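Local coordinates for beta-agarase (Persicobacter, PDB 6AII), which probably hydrolyses the beta-1,4 linkages of agarose to release neoagarobiose, as a GH16-family beta-agarase, at residues 239-244 / 262-267. Sequence-based numbering, arbitrary orientation.
Sequences RTLSGK and FNVLDK
V264 CG2 sits between its own backbone N and carbonyl carbon (CG1 takes chi1 -61°) and is thereby turned onto L241, whose CG lies beside its backbone N (chi1 -87°). The two side chains cross obliquely, L241 CG 3.8 Å from V264 CG2. The same methyl packs 3.4 Å from G243 O, next to the one hydrogen bond between the segments: V264 N donates to G243 O at 2.8 Å, nearly straight at 166°. L265 CD1 closes over the backbone at G243 N, 3.6 Å away. N263 OD1 accepts from D266 N at 2.9 Å and, weakly, from L265 N. This Asx motif shapes the loop after strand 255-259 where it folds against the turn linking strands 236-242 and 245-249 of the antiparallel sheet, in the beta-jelly-roll sandwich of the GH16 family. ND2 of N263 reaches N227 OD1, beside the G243 backbone. An alanine at N263 would probably leave D266 N without this acceptor and N227 OD1 without its amide donor, freeing the turn to shift. The K244 chain runs extended past F262 O, which also receives a CA-H...O contact from K244 CA at 3.4 Å.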
loop_
_atom_site.group_PDB
_atom_site.type_symbol
_atom_site.label_atom_id
_atom_site.label_comp_id
_atom_site.label_asym_id
_atom_site.label_seq_id
_atom_site.Cartn_x
_atom_site.Cartn_y
_atom_site.Cartn_z
ATOM N N ARG A 239 -14.333 1.618 5.907
ATOM C CA ARG A 239 -13.867 1.207 7.229
ATOM C C ARG A 239 -13.454 2.456 7.989
ATOM O O ARG A 239 -12.831 3.376 7.389
ATOM C CB ARG A 239 -12.619 0.324 7.103
ATOM C CG ARG A 239 -11.992 -0.180 8.403
ATOM C CD ARG A 239 -10.979 -1.271 8.090
ATOM N NE ARG A 239 -10.501 -1.891 9.324
ATOM C CZ ARG A 239 -11.173 -2.755 10.085
ATOM N NH1 ARG A 239 -12.329 -3.262 9.672
ATOM N NH2 ARG A 239 -10.611 -3.151 11.226
ATOM N N THR A 240 -13.774 2.490 9.271
ATOM C CA THR A 240 -13.296 3.573 10.185
ATOM C C THR A 240 -12.773 2.903 11.459
ATOM O O THR A 240 -13.410 1.969 11.979
ATOM C CB THR A 240 -14.433 4.504 10.595
ATOM O OG1 THR A 240 -14.767 5.276 9.433
ATOM C CG2 THR A 240 -14.022 5.445 11.715
ATOM N N LEU A 241 -11.643 3.363 11.953
ATOM C CA LEU A 241 -11.187 3.075 13.335
ATOM C C LEU A 241 -11.172 4.439 14.060
ATOM O O LEU A 241 -10.608 5.371 13.547
ATOM C CB LEU A 241 -9.778 2.501 13.328
ATOM C CG LEU A 241 -9.652 0.984 13.156
ATOM C CD1 LEU A 241 -10.166 0.559 11.816
ATOM C CD2 LEU A 241 -8.233 0.461 13.353
ATOM N N SER A 242 -11.827 4.479 15.221
ATOM C CA SER A 242 -11.989 5.764 15.948
ATOM C C SER A 242 -11.941 5.502 17.453
ATOM O O SER A 242 -12.943 5.055 18.014
ATOM C CB SER A 242 -13.270 6.439 15.586
ATOM O OG SER A 242 -13.177 7.812 15.992
ATOM N N GLY A 243 -10.787 5.731 18.058
ATOM C CA GLY A 243 -10.646 5.459 19.544
ATOM C C GLY A 243 -10.813 3.993 19.883
ATOM O O GLY A 243 -10.013 3.171 19.439
ATOM N N LYS A 244 -11.904 3.659 20.607
ATOM C CA LYS A 244 -12.147 2.300 20.990
ATOM C C LYS A 244 -13.180 1.664 20.070
ATOM O O LYS A 244 -13.511 0.481 20.253
ATOM C CB LYS A 244 -12.662 2.215 22.437
ATOM C CG LYS A 244 -11.689 2.775 23.452
ATOM C CD LYS A 244 -12.199 2.504 24.869
ATOM C CE LYS A 244 -11.173 2.972 25.867
ATOM N NZ LYS A 244 -11.572 2.568 27.238
ATOM N N PHE A 262 -10.421 -1.619 24.446
ATOM C CA PHE A 262 -9.105 -1.016 24.344
ATOM C C PHE A 262 -9.118 -0.052 23.146
ATOM O O PHE A 262 -10.080 -0.079 22.334
ATOM C CB PHE A 262 -8.036 -2.099 24.136
ATOM C CG PHE A 262 -8.382 -3.072 23.032
ATOM C CD1 PHE A 262 -8.068 -2.769 21.704
ATOM C CD2 PHE A 262 -9.058 -4.259 23.301
ATOM C CE1 PHE A 262 -8.396 -3.654 20.683
ATOM C CE2 PHE A 262 -9.393 -5.136 22.269
ATOM C CZ PHE A 262 -9.073 -4.822 20.966
ATOM N N ASN A 263 -8.139 0.808 23.096
ATOM C CA ASN A 263 -7.968 1.717 21.956
ATOM C C ASN A 263 -7.541 0.866 20.749
ATOM O O ASN A 263 -6.546 0.143 20.840
ATOM C CB ASN A 263 -6.953 2.798 22.292
ATOM C CG ASN A 263 -6.764 3.800 21.171
ATOM O OD1 ASN A 263 -6.152 3.459 20.160
ATOM N ND2 ASN A 263 -7.271 5.024 21.351
ATOM N N VAL A 264 -8.254 0.957 19.622
ATOM C CA VAL A 264 -7.929 0.024 18.498
ATOM C C VAL A 264 -6.815 0.560 17.617
ATOM O O VAL A 264 -6.288 -0.263 16.843
ATOM C CB VAL A 264 -9.177 -0.293 17.665
ATOM C CG1 VAL A 264 -10.239 -0.961 18.486
ATOM C CG2 VAL A 264 -9.706 0.926 16.918
ATOM N N LEU A 265 -6.385 1.825 17.779
ATOM C CA LEU A 265 -5.205 2.330 17.068
ATOM C C LEU A 265 -3.901 1.987 17.777
ATOM O O LEU A 265 -2.925 1.724 17.115
ATOM C CB LEU A 265 -5.294 3.816 16.815
ATOM C CG LEU A 265 -6.474 4.033 15.877
ATOM C CD1 LEU A 265 -7.707 4.539 16.600
ATOM C CD2 LEU A 265 -6.125 4.761 14.630
ATOM N N ASP A 266 -3.962 1.935 19.108
ATOM C CA ASP A 266 -2.730 1.703 19.926
ATOM C C ASP A 266 -3.093 0.891 21.163
ATOM O O ASP A 266 -3.213 1.413 22.267
ATOM C CB ASP A 266 -2.058 3.033 20.260
ATOM C CG ASP A 266 -0.776 2.869 21.078
ATOM O OD1 ASP A 266 -0.181 1.759 21.027
ATOM O OD2 ASP A 266 -0.366 3.866 21.707
ATOM N N LYS A 267 -3.290 -0.382 20.962
ATOM C CA LYS A 267 -3.935 -1.227 21.943
ATOM C C LYS A 267 -3.116 -1.305 23.239
ATOM O O LYS A 267 -3.717 -1.329 24.314
ATOM C CB LYS A 267 -4.105 -2.625 21.361
ATOM C CG LYS A 267 -4.714 -3.633 22.313
ATOM C CD LYS A 267 -5.066 -4.948 21.643
ATOM C CE LYS A 267 -5.735 -5.909 22.609
ATOM N NZ LYS A 267 -6.184 -7.162 21.938
#